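Local structure of uncharacterized protein Atu1656/AGR_C_3050 (Agrobacterium tumefaciens, 2OJH) at residues I199-V204 with S208-T213; Y188-S191 with Q196-I199; K33-W38 with L67-D72; S276-W279 with E285-Y288. The protein is of unknown function but folds as a six-bladed beta-propeller of the TolB family, a scaffold that often serves protein-protein recognition. One frame throughout, in Å; residues are numbered along the deposited sequence. Where two conformers were deposited one is given.

Contact 1: residues I199-V204 with S208-T213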
loop_
_atom_site.group_PDB
_atom_site.type_symbol
_atom_site.label_atom_id
_atom_site.label_comp_id
_atom_site.label_asym_id
_atom_site.label_seq_id
_atom_site.Cartn_x
_atom_site.Cartn_y
_atom_site.Cartn_z
ATOM N N ILE A 199 -4.748 -12.653 -5.715
ATOM C CA ILE A 199 -3.809 -11.762 -6.399
ATOM C C ILE A 199 -3.849 -12.021 -7.897
ATOM O O ILE A 199 -3.823 -13.179 -8.358
ATOM C CB ILE A 199 -2.339 -11.837 -5.857
ATOM C CG1 ILE A 199 -2.308 -11.751 -4.322
ATOM C CG2 ILE A 199 -1.501 -10.757 -6.519
ATOM C CD1 ILE A 199 -3.035 -10.573 -3.741
ATOM N N TRP A 200 -3.951 -10.913 -8.632
ATOM C CA TRP A 200 -3.915 -10.913 -10.088
ATOM C C TRP A 200 -2.857 -9.894 -10.518
ATOM O O TRP A 200 -2.376 -9.089 -9.703
ATOM C CB TRP A 200 -5.285 -10.521 -10.666
ATOM C CG TRP A 200 -6.357 -11.616 -10.543
ATOM C CD1 TRP A 200 -6.998 -12.025 -9.400
ATOM C CD2 TRP A 200 -6.894 -12.390 -11.599
ATOM N NE1 TRP A 200 -7.909 -13.030 -9.685
ATOM C CE2 TRP A 200 -7.860 -13.275 -11.033
ATOM C CE3 TRP A 200 -6.654 -12.441 -12.979
ATOM C CZ2 TRP A 200 -8.568 -14.183 -11.795
ATOM C CZ3 TRP A 200 -7.361 -13.358 -13.739
ATOM C CH2 TRP A 200 -8.315 -14.213 -13.148
ATOM N N ARG A 201 -2.458 -9.958 -11.781
ATOM C CA ARG A 201 -1.652 -8.893 -12.344
ATOM C C ARG A 201 -2.127 -8.499 -13.742
ATOM O O ARG A 201 -2.554 -9.341 -14.507
ATOM C CB ARG A 201 -0.159 -9.258 -12.325
ATOM C CG ARG A 201 0.237 -10.436 -13.199
ATOM C CD ARG A 201 1.749 -10.610 -13.189
ATOM N NE ARG A 201 2.184 -11.539 -14.221
ATOM C CZ ARG A 201 3.444 -11.912 -14.429
ATOM N NH1 ARG A 201 3.713 -12.767 -15.410
ATOM N NH2 ARG A 201 4.427 -11.437 -13.667
ATOM N N VAL A 202 -2.055 -7.201 -14.048
ATOM C CA VAL A 202 -2.454 -6.688 -15.354
ATOM C C VAL A 202 -1.264 -5.953 -15.978
ATOM O O VAL A 202 -0.486 -5.320 -15.256
ATOM C CB VAL A 202 -3.712 -5.746 -15.252
ATOM C CG1 VAL A 202 -3.436 -4.490 -14.387
ATOM C CG2 VAL A 202 -4.230 -5.367 -16.643
ATOM N N ARG A 203 -1.110 -6.029 -17.303
ATOM C CA ARG A 203 -0.039 -5.269 -17.962
ATOM C C ARG A 203 -0.303 -3.775 -17.807
ATOM O O ARG A 203 -1.466 -3.354 -17.796
ATOM C CB ARG A 203 0.040 -5.600 -19.459
ATOM C CG ARG A 203 0.438 -7.032 -19.810
ATOM C CD ARG A 203 1.861 -7.364 -19.432
ATOM N NE ARG A 203 2.791 -6.254 -19.607
ATOM C CZ ARG A 203 3.317 -5.893 -20.767
ATOM N NH1 ARG A 203 4.154 -4.865 -20.808
ATOM N NH2 ARG A 203 3.012 -6.550 -21.879
ATOM N N VAL A 204 0.744 -2.958 -17.731
ATOM C CA VAL A 204 0.514 -1.517 -17.559
ATOM C C VAL A 204 -0.274 -0.934 -18.723
ATOM O O VAL A 204 -0.978 0.053 -18.548
ATOM C CB VAL A 204 1.804 -0.669 -17.246
ATOM C CG1 VAL A 204 2.496 -1.187 -16.000
ATOM C CG2 VAL A 204 2.739 -0.654 -18.399
ATOM N N SER A 208 -3.350 -7.474 -21.161
ATOM C CA SER A 208 -3.542 -8.797 -20.617
ATOM C C SER A 208 -3.564 -8.718 -19.100
ATOM O O SER A 208 -3.058 -7.767 -18.490
ATOM C CB SER A 208 -2.496 -9.797 -21.117
ATOM O OG SER A 208 -1.306 -9.756 -20.356
ATOM N N VAL A 209 -4.202 -9.731 -18.514
ATOM C CA VAL A 209 -4.396 -9.873 -17.072
ATOM C C VAL A 209 -4.302 -11.375 -16.771
ATOM O O VAL A 209 -4.634 -12.201 -17.623
ATOM C CB VAL A 209 -5.778 -9.285 -16.628
ATOM C CG1 VAL A 209 -6.954 -10.058 -17.260
ATOM C CG2 VAL A 209 -5.916 -9.224 -15.100
ATOM N N GLU A 210 -3.842 -11.727 -15.576
ATOM C CA GLU A 210 -3.680 -13.148 -15.194
ATOM C C GLU A 210 -3.674 -13.380 -13.683
ATOM O O GLU A 210 -3.313 -12.494 -12.912
ATOM C CB GLU A 210 -2.437 -13.761 -15.844
ATOM C CG GLU A 210 -1.178 -13.010 -15.545
ATOM C CD GLU A 210 0.013 -13.480 -16.383
ATOM O OE1 GLU A 210 -0.131 -13.733 -17.602
ATOM O OE2 GLU A 210 1.105 -13.590 -15.820
ATOM N N ARG A 211 -4.088 -14.577 -13.275
ATOM C CA ARG A 211 -4.247 -14.891 -11.870
ATOM C C ARG A 211 -2.898 -15.290 -11.288
ATOM O O ARG A 211 -2.158 -16.072 -11.904
ATOM C CB ARG A 211 -5.256 -16.025 -11.689
ATOM C CG ARG A 211 -5.726 -16.223 -10.272
ATOM C CD ARG A 211 -6.731 -17.329 -10.221
ATOM N NE ARG A 211 -7.167 -17.633 -8.863
ATOM C CZ ARG A 211 -8.128 -18.506 -8.569
ATOM N NH1 ARG A 211 -8.784 -19.149 -9.539
ATOM N NH2 ARG A 211 -8.446 -18.734 -7.299
ATOM N N ILE A 212 -2.599 -14.781 -10.093
ATOM C CA ILE A 212 -1.333 -15.078 -9.421
ATOM C C ILE A 212 -1.452 -15.929 -8.163
ATOM O O ILE A 212 -0.581 -16.771 -7.928
ATOM C CB ILE A 212 -0.554 -13.793 -9.097
ATOM C CG1 ILE A 212 -0.225 -13.043 -10.401
ATOM C CG2 ILE A 212 0.667 -14.113 -8.213
ATOM C CD1 ILE A 212 0.776 -13.714 -11.331
ATOM N N THR A 213 -2.486 -15.719 -7.346
ATOM C CA THR A 213 -2.766 -16.688 -6.266
ATOM C C THR A 213 -4.027 -17.503 -6.544
ATOM O O THR A 213 -4.968 -17.031 -7.187
ATOM C CB THR A 213 -2.859 -16.044 -4.864
ATOM O OG1 THR A 213 -3.941 -15.095 -4.822
ATOM C CG2 THR A 213 -1.574 -15.346 -4.506
#
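Strands 199-203 and 209-211 run antiparallel, their axes 4.7 Å apart at 161°, with Arg201-Glu210 as a hydrogen-bonded pair flanked by the non-hydrogen-bonded pairs Trp200-Arg211 and Val202-Val209. The side chains of Arg201 and Glu210 lie side by side, pointing the same way. Glu210 OE2 takes both bonds of the salt bridge, with Arg201 NE and Arg201 NH1 each 2.8 Å from it, while Arg201 NH2 turns to Tyr188 OH on the next strand inward. The two strands form the outer hairpin of a propeller blade, 209-211 being its last strand, and here partly exposed long chains of opposite charge suit each other. On the other face Arg211 CB makes a CH-pi contact with Trp200, 3.7 Å from the centroid of the six-membered ring and 6° off its normal. The arginine's polar end runs on, NE bonding Thr213 O and NH2 pairing with Asp214. Beyond the last bridged pair, Ile199 O accepts from both Ile212 N and Thr213 N. Thr213 suits its buried place because OG1 receives Ile199 N at 2.7 Å and also bonds Asp219, while its methyl CG2 packs 3.7 Å from Ile199 CG1.

Contact 2: residues Y188-S191 with Q196-I199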
loop_
_atom_site.group_PDB
_atom_site.type_symbol
_atom_site.label_atom_id
_atom_site.label_comp_id
_atom_site.label_asym_id
_atom_site.label_seq_id
_atom_site.Cartn_x
_atom_site.Cartn_y
_atom_site.Cartn_z
ATOM N N TYR A 188 0.347 -5.412 -9.975
ATOM C CA TYR A 188 -0.262 -6.500 -9.197
ATOM C C TYR A 188 -1.380 -5.870 -8.371
ATOM O O TYR A 188 -1.280 -4.694 -7.929
ATOM C CB TYR A 188 0.768 -7.152 -8.253
ATOM C CG TYR A 188 1.773 -8.070 -8.941
ATOM C CD1 TYR A 188 2.731 -7.577 -9.840
ATOM C CD2 TYR A 188 1.746 -9.456 -8.709
ATOM C CE1 TYR A 188 3.637 -8.467 -10.494
ATOM C CE2 TYR A 188 2.642 -10.319 -9.332
ATOM C CZ TYR A 188 3.577 -9.823 -10.215
ATOM O OH TYR A 188 4.434 -10.700 -10.811
ATOM N N PHE A 189 -2.459 -6.628 -8.190
ATOM C CA PHE A 189 -3.647 -6.128 -7.498
ATOM C C PHE A 189 -4.441 -7.340 -7.004
ATOM O O PHE A 189 -4.018 -8.491 -7.235
ATOM C CB PHE A 189 -4.472 -5.211 -8.436
ATOM C CG PHE A 189 -5.116 -5.941 -9.605
ATOM C CD1 PHE A 189 -4.389 -6.229 -10.772
ATOM C CD2 PHE A 189 -6.446 -6.338 -9.529
ATOM C CE1 PHE A 189 -4.973 -6.915 -11.825
ATOM C CE2 PHE A 189 -7.056 -7.031 -10.601
ATOM C CZ PHE A 189 -6.305 -7.326 -11.750
ATOM N N ASN A 190 -5.536 -7.113 -6.277
ATOM C CA ASN A 190 -6.417 -8.256 -5.947
ATOM C C ASN A 190 -7.811 -8.123 -6.545
ATOM O O ASN A 190 -8.289 -7.022 -6.802
ATOM C CB ASN A 190 -6.460 -8.578 -4.427
ATOM C CG ASN A 190 -7.012 -7.437 -3.565
ATOM O OD1 ASN A 190 -7.071 -6.268 -3.956
ATOM N ND2 ASN A 190 -7.357 -7.780 -2.350
ATOM N N SER A 191 -8.472 -9.252 -6.786
ATOM C CA SER A 191 -9.756 -9.183 -7.413
ATOM C C SER A 191 -10.640 -10.251 -6.795
ATOM O O SER A 191 -10.152 -11.349 -6.451
ATOM C CB SER A 191 -9.592 -9.421 -8.923
ATOM O OG SER A 191 -10.833 -9.358 -9.597
ATOM N N GLN A 196 -13.339 -15.124 -3.880
ATOM C CA GLN A 196 -12.649 -14.483 -2.771
ATOM C C GLN A 196 -11.566 -13.594 -3.340
ATOM O O GLN A 196 -11.263 -13.656 -4.541
ATOM C CB GLN A 196 -12.102 -15.520 -1.775
ATOM C CG GLN A 196 -11.079 -16.480 -2.350
ATOM C CD GLN A 196 -11.034 -17.829 -1.634
ATOM O OE1 GLN A 196 -12.057 -18.499 -1.464
ATOM N NE2 GLN A 196 -9.838 -18.240 -1.234
HETATM N N MSE A 197 -11.003 -12.725 -2.512
HETATM C CA MSE A 197 -9.909 -11.908 -3.001
HETATM C C MSE A 197 -8.699 -12.821 -3.298
HETATM O O MSE A 197 -8.327 -13.665 -2.463
HETATM C CB MSE A 197 -9.538 -10.819 -2.000
HETATM C CG MSE A 197 -10.476 -9.603 -1.975
HETATM SE SE MSE A 197 -10.699 -8.797 -3.742
HETATM C CE MSE A 197 -10.764 -6.885 -3.428
ATOM N N GLN A 198 -8.152 -12.691 -4.511
ATOM C CA GLN A 198 -6.932 -13.373 -4.969
ATOM C C GLN A 198 -6.048 -12.358 -5.653
ATOM O O GLN A 198 -6.560 -11.315 -6.132
ATOM C CB GLN A 198 -7.267 -14.441 -5.982
ATOM C CG GLN A 198 -8.276 -15.462 -5.452
ATOM C CD GLN A 198 -7.647 -16.478 -4.511
ATOM O OE1 GLN A 198 -7.367 -17.590 -4.917
ATOM N NE2 GLN A 198 -7.434 -16.097 -3.256
ATOM N N ILE A 199 -4.748 -12.653 -5.715
ATOM C CA ILE A 199 -3.809 -11.762 -6.399
ATOM C C ILE A 199 -3.849 -12.021 -7.897
ATOM O O ILE A 199 -3.823 -13.179 -8.358
ATOM C CB ILE A 199 -2.339 -11.837 -5.857
ATOM C CG1 ILE A 199 -2.308 -11.751 -4.322
ATOM C CG2 ILE A 199 -1.501 -10.757 -6.519
ATOM C CD1 ILE A 199 -3.035 -10.573 -3.741
#
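Ser191 and Gln198 are the hydrogen-bonded pair of this antiparallel hairpin: Ser191 N reaches Gln198 O at 2.9 Å, and Gln198 N returns to Ser191 O at 3.1 Å. Beside them Asn190 and Ile199 form a non-hydrogen-bonded pair, and Ile199 CD1 rests 4.0 Å from Asn190 CB. The carbonyl oxygen of Phe189 joins in as well, meeting Ile199 CA in a CA-H...O contact. The other branch of the isoleucine, CG2, comes to the edge of the Tyr188 ring, 4.1 Å from CD2, the two side chains crossing at about a right angle. Met197, present as selenomethionine, folds its bent chain over the end of strand 186-191. Its CG lies 3.6 Å from Asn190 ND2 and its SE 3.4 Å from Ser191 C, a reach that a flexible, unbranched chain can make.

The polar groups are fixed by a second shell. Asn190, with CG tucked between backbone N and carbonyl carbon (chi1 62°), donates from ND2 to Asp219 O, and this holds the amide beside the methionine. Gln198 NE2 bends back to Met197 O at 2.7 Å in an almost straight bond, while its OE1 receives Arg211 NH2 and Ser215 N.

Within this propeller blade, strand 186-191 runs between 175-180 and 198-203, and strand 217-224 of the adjoining sheet packs on Tyr188, Asn190 and Met197 through Pro224 and Trp220.

Contact 3: residues K33-W38 with L67-D72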
loop_
_atom_site.group_PDB
_atom_site.type_symbol
_atom_site.label_atom_id
_atom_site.label_comp_id
_atom_site.label_asym_id
_atom_site.label_seq_id
_atom_site.Cartn_x
_atom_site.Cartn_y
_atom_site.Cartn_z
ATOM N N LYS A 33 14.988 -12.099 9.913
ATOM C CA LYS A 33 14.999 -11.442 11.217
ATOM C C LYS A 33 14.039 -10.252 11.199
ATOM O O LYS A 33 13.975 -9.522 10.198
ATOM C CB LYS A 33 16.382 -10.857 11.533
ATOM C CG LYS A 33 17.571 -11.796 11.446
ATOM C CD LYS A 33 17.852 -12.491 12.735
ATOM C CE LYS A 33 17.371 -13.929 12.659
ATOM N NZ LYS A 33 18.487 -14.774 13.137
HETATM N N MSE A 34 13.361 -10.032 12.328
HETATM C CA MSE A 34 12.515 -8.845 12.517
HETATM C C MSE A 34 13.104 -7.856 13.518
HETATM O O MSE A 34 13.965 -8.212 14.335
HETATM C CB MSE A 34 11.073 -9.229 12.916
HETATM C CG MSE A 34 10.937 -10.023 14.222
HETATM SE SE MSE A 34 9.269 -9.500 15.115
HETATM C CE MSE A 34 9.741 -7.605 15.382
ATOM N N ARG A 35 12.651 -6.610 13.454
ATOM C CA ARG A 35 13.016 -5.609 14.452
ATOM C C ARG A 35 11.820 -4.697 14.742
ATOM O O ARG A 35 11.001 -4.468 13.854
ATOM C CB ARG A 35 14.244 -4.803 13.999
ATOM C CG ARG A 35 14.014 -3.325 13.670
ATOM C CD ARG A 35 15.342 -2.588 13.655
ATOM N NE ARG A 35 15.236 -1.168 13.992
ATOM C CZ ARG A 35 15.454 -0.169 13.140
ATOM N NH1 ARG A 35 15.340 1.096 13.552
ATOM N NH2 ARG A 35 15.781 -0.425 11.878
ATOM N N VAL A 36 11.750 -4.177 15.968
ATOM C CA VAL A 36 10.708 -3.236 16.373
ATOM C C VAL A 36 11.300 -1.825 16.265
ATOM O O VAL A 36 12.296 -1.493 16.935
ATOM C CB VAL A 36 10.260 -3.519 17.814
ATOM C CG1 VAL A 36 9.261 -2.464 18.300
ATOM C CG2 VAL A 36 9.692 -4.940 17.939
ATOM N N VAL A 37 10.704 -1.007 15.406
ATOM C CA VAL A 37 11.110 0.382 15.256
ATOM C C VAL A 37 10.496 1.255 16.341
ATOM O O VAL A 37 11.177 2.092 16.923
ATOM C CB VAL A 37 10.685 0.926 13.879
ATOM C CG1 VAL A 37 11.180 2.359 13.702
ATOM C CG2 VAL A 37 11.276 0.057 12.805
ATOM N N TRP A 38 9.205 1.071 16.605
ATOM C CA TRP A 38 8.487 1.940 17.541
ATOM C C TRP A 38 7.156 1.310 17.922
ATOM O O TRP A 38 6.459 0.785 17.047
ATOM C CB TRP A 38 8.209 3.283 16.860
ATOM C CG TRP A 38 7.742 4.348 17.779
ATOM C CD1 TRP A 38 8.408 4.850 18.866
ATOM C CD2 TRP A 38 6.523 5.074 17.677
ATOM N NE1 TRP A 38 7.652 5.840 19.460
ATOM C CE2 TRP A 38 6.496 6.004 18.745
ATOM C CE3 TRP A 38 5.454 5.042 16.781
ATOM C CZ2 TRP A 38 5.437 6.895 18.943
ATOM C CZ3 TRP A 38 4.378 5.948 16.974
ATOM C CH2 TRP A 38 4.380 6.844 18.063
ATOM N N LEU A 67 8.947 8.662 10.551
ATOM C CA LEU A 67 9.659 8.030 11.667
ATOM C C LEU A 67 11.055 7.634 11.199
ATOM O O LEU A 67 11.187 6.740 10.348
ATOM C CB LEU A 67 8.922 6.790 12.147
ATOM C CG LEU A 67 7.639 6.944 12.966
ATOM C CD1 LEU A 67 6.455 7.556 12.178
ATOM C CD2 LEU A 67 7.272 5.553 13.443
ATOM N N SER A 68 12.072 8.317 11.725
ATOM C CA SER A 68 13.457 8.059 11.339
ATOM C C SER A 68 13.934 6.685 11.790
ATOM O O SER A 68 13.673 6.269 12.909
ATOM C CB SER A 68 14.382 9.131 11.902
ATOM O OG SER A 68 15.692 8.919 11.427
ATOM N N LEU A 69 14.643 6.003 10.903
ATOM C CA LEU A 69 15.174 4.660 11.183
ATOM C C LEU A 69 16.531 4.664 11.903
ATOM O O LEU A 69 16.977 3.627 12.387
ATOM C CB LEU A 69 15.227 3.824 9.907
ATOM C CG LEU A 69 13.826 3.407 9.426
ATOM C CD1 LEU A 69 13.915 2.787 8.076
ATOM C CD2 LEU A 69 13.151 2.442 10.411
ATOM N N ALA A 70 17.168 5.826 11.976
ATOM C CA ALA A 70 18.357 6.021 12.822
ATOM C C ALA A 70 18.079 7.193 13.745
ATOM O O ALA A 70 17.393 8.147 13.368
ATOM C CB ALA A 70 19.570 6.302 11.983
ATOM N N GLY A 71 18.598 7.129 14.960
ATOM C CA GLY A 71 18.305 8.168 15.943
ATOM C C GLY A 71 16.845 8.103 16.351
ATOM O O GLY A 71 16.273 7.018 16.438
ATOM N N ASP A 72 16.253 9.276 16.571
ATOM C CA ASP A 72 14.912 9.414 17.133
ATOM C C ASP A 72 13.807 8.907 16.211
ATOM O O ASP A 72 13.532 9.521 15.187
ATOM C CB ASP A 72 14.644 10.884 17.505
ATOM C CG ASP A 72 13.345 11.068 18.275
ATOM O OD1 ASP A 72 12.630 10.067 18.524
ATOM O OD2 ASP A 72 13.042 12.224 18.635
#
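Val37 and Leu69 meet in an apolar packing contact between two neighbouring propeller blades, with no strand pairing; even their CA atoms, the nearest across the contact, are 7.2 Å apart. Leu69 CD2 is the meeting point: it sits against both methyls of the valine, 3.8 Å from Val37 CG1 and 3.9 Å from Val37 CG2, with the side chains at about a right angle. A branched residue opposite a leucine end thus offers two contacts to one methyl.

Alongside, Leu67 CD2 touches Trp38 CE3 at 3.8 Å, and Pro75 packs on both side chains while Phe44 meets the indole edge to face. Two consecutive residues of one strand would normally point to opposite faces, but Val37 and Trp38 form a classic beta bulge opposite Ile24, and both direct their CB atoms toward 67-72. Strand 33-40 is the outer strand of the blade that joins the chain ends, since strand 22-28 beside it pairs with the C-terminal strand 285-291; such a shared blade closes the ring of a propeller. Strand 63-68 belongs to the following blade.

At the exposed end of the contact, Arg35 reaches across with its chain extended from CG to NE. In one of its two conformers, NH1 gives a rather long bond to Leu69 O, 3.2 Å, while Val37 CG2 covers a face of the guanidinium. The alternate conformer makes this link doubtful, and a crystal neighbour may influence the side chain.

Contact 4: residues S276-W279 with E285-Y288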
loop_
_atom_site.group_PDB
_atom_site.type_symbol
_atom_site.label_atom_id
_atom_site.label_comp_id
_atom_site.label_asym_id
_atom_site.label_seq_id
_atom_site.Cartn_x
_atom_site.Cartn_y
_atom_site.Cartn_z
ATOM N N SER A 276 -0.046 0.212 1.970
ATOM C CA SER A 276 0.684 0.955 0.954
ATOM C C SER A 276 2.073 0.331 0.682
ATOM O O SER A 276 2.549 -0.488 1.490
ATOM C CB SER A 276 0.840 2.400 1.402
ATOM O OG SER A 276 -0.407 3.070 1.306
ATOM N N PRO A 277 2.715 0.694 -0.449
ATOM C CA PRO A 277 4.005 0.079 -0.805
ATOM C C PRO A 277 5.016 0.165 0.330
ATOM O O PRO A 277 5.343 1.270 0.788
ATOM C CB PRO A 277 4.457 0.856 -2.029
ATOM C CG PRO A 277 3.206 1.396 -2.652
ATOM C CD PRO A 277 2.251 1.651 -1.480
ATOM N N ASN A 278 5.460 -0.996 0.834
ATOM C CA ASN A 278 6.233 -1.006 2.102
ATOM C C ASN A 278 7.713 -1.499 2.093
ATOM O O ASN A 278 8.294 -1.756 3.154
ATOM C CB ASN A 278 5.448 -1.823 3.109
ATOM C CG ASN A 278 5.224 -3.229 2.637
ATOM O OD1 ASN A 278 5.202 -3.489 1.427
ATOM N ND2 ASN A 278 5.100 -4.155 3.576
ATOM N N TRP A 279 8.320 -1.651 0.914
ATOM C CA TRP A 279 9.644 -2.272 0.824
ATOM C C TRP A 279 10.694 -1.217 1.020
ATOM O O TRP A 279 10.559 -0.071 0.523
ATOM C CB TRP A 279 9.857 -2.924 -0.558
ATOM C CG TRP A 279 9.120 -4.238 -0.756
ATOM C CD1 TRP A 279 7.885 -4.428 -1.299
ATOM C CD2 TRP A 279 9.595 -5.527 -0.364
ATOM N NE1 TRP A 279 7.562 -5.783 -1.287
ATOM C CE2 TRP A 279 8.617 -6.472 -0.739
ATOM C CE3 TRP A 279 10.781 -5.979 0.229
ATOM C CZ2 TRP A 279 8.776 -7.842 -0.486
ATOM C CZ3 TRP A 279 10.946 -7.340 0.461
ATOM C CH2 TRP A 279 9.952 -8.244 0.115
ATOM N N GLU A 285 14.059 -5.980 2.839
ATOM C CA GLU A 285 13.270 -5.783 4.056
ATOM C C GLU A 285 11.996 -5.050 3.725
ATOM O O GLU A 285 11.967 -4.245 2.786
ATOM C CB GLU A 285 14.043 -4.949 5.092
ATOM C CG GLU A 285 15.375 -5.532 5.452
ATOM C CD GLU A 285 16.144 -4.737 6.497
ATOM O OE1 GLU A 285 16.135 -3.493 6.465
ATOM O OE2 GLU A 285 16.801 -5.395 7.317
ATOM N N PHE A 286 10.943 -5.335 4.481
ATOM C CA PHE A 286 9.740 -4.507 4.375
ATOM C C PHE A 286 9.253 -4.039 5.755
ATOM O O PHE A 286 9.493 -4.721 6.772
ATOM C CB PHE A 286 8.651 -5.262 3.589
ATOM C CG PHE A 286 8.196 -6.521 4.256
ATOM C CD1 PHE A 286 7.237 -6.451 5.247
ATOM C CD2 PHE A 286 8.701 -7.773 3.869
ATOM C CE1 PHE A 286 6.796 -7.579 5.896
ATOM C CE2 PHE A 286 8.259 -8.941 4.507
ATOM C CZ PHE A 286 7.310 -8.853 5.514
ATOM N N ALA A 287 8.567 -2.883 5.789
ATOM C CA ALA A 287 7.954 -2.352 6.996
ATOM C C ALA A 287 6.477 -2.786 7.060
ATOM O O ALA A 287 5.840 -2.995 6.021
ATOM C CB ALA A 287 8.079 -0.786 7.026
ATOM N N TYR A 288 5.970 -2.951 8.281
ATOM C CA TYR A 288 4.585 -3.375 8.533
ATOM C C TYR A 288 4.180 -2.969 9.963
ATOM O O TYR A 288 5.042 -2.607 10.783
ATOM C CB TYR A 288 4.423 -4.892 8.298
ATOM C CG TYR A 288 5.193 -5.731 9.291
ATOM C CD1 TYR A 288 6.568 -5.955 9.130
ATOM C CD2 TYR A 288 4.550 -6.284 10.418
ATOM C CE1 TYR A 288 7.293 -6.701 10.079
ATOM C CE2 TYR A 288 5.261 -7.021 11.363
ATOM C CZ TYR A 288 6.624 -7.240 11.169
ATOM O OH TYR A 288 7.330 -7.935 12.098
#
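The inner part of the ring-closing propeller blade is made here, where Asn278 and Trp279 lie against the start of strand 285-291, after five intervening residues of the chain. Trp279 opens a Trp-Ser-Pro-Asp-Gly sequence of the kind that recurs in several blades of this protein. Asn278 holds Ala287 at two points: Ala287 N donates to Asn278 O at 2.9 Å, and Asn278 ND2 donates to Ala287 O at 2.8 Å. An asparagine suits this place because its short amide can donate to a strand carbonyl much as a backbone N-H would; a chi1 of 59° swings the amide back over its own main chain, which brings ND2 beside the strand.

Trp279 and Phe286 form the single backbone bridge and also a T-shaped aromatic pair. The edge of Phe286 is turned to the indole face, planes 72° apart, with CD2 4.0 Å from Trp279 CH2. Phe286 CB makes a CH-pi contact over that face, 4.2 Å from the centroid of the six-membered ring. On its other flank the phenyl ring runs beside the Asn278 amide, CD1 lying 3.6 Å from ND2. Trp279 NE1 has its own partner in His223 O, which helps set the indole's rotation.

Around this buried cluster, Val232 of strand 230-237 touches Asn278, Trp279 and Phe286, and Leu264 and Phe265 of strand 262-267 touch Phe286. Ala287 touches Pro47 and Trp49 of strand 45-49, while strand 22-28 pairs with 285-291 on its outward side.

In the fold
Contacts 1 and 2 share Ile199 and strand 198-203, so they are successive hairpins of one blade, linked by the bonds Trp200 N to Phe189 O and Arg211 NH2 to Gln198 OE1. Contact 4 lies in the blade that joins the chain ends, and contact 3 ties that blade's strand 33-40 to the next; they touch where Met34 packs on Tyr288. Contact 3 lies across the chain's centre from contacts 1 and 2. Burial follows radius: contact 4, centred about 8 Å from the centre of the chain, relies on aromatic packing and an amide, and contact 2 is also buried. Contacts 1 and 3, farther out, bring in arginines, paired with a carboxylate in a hairpin or reaching doubtfully between blades.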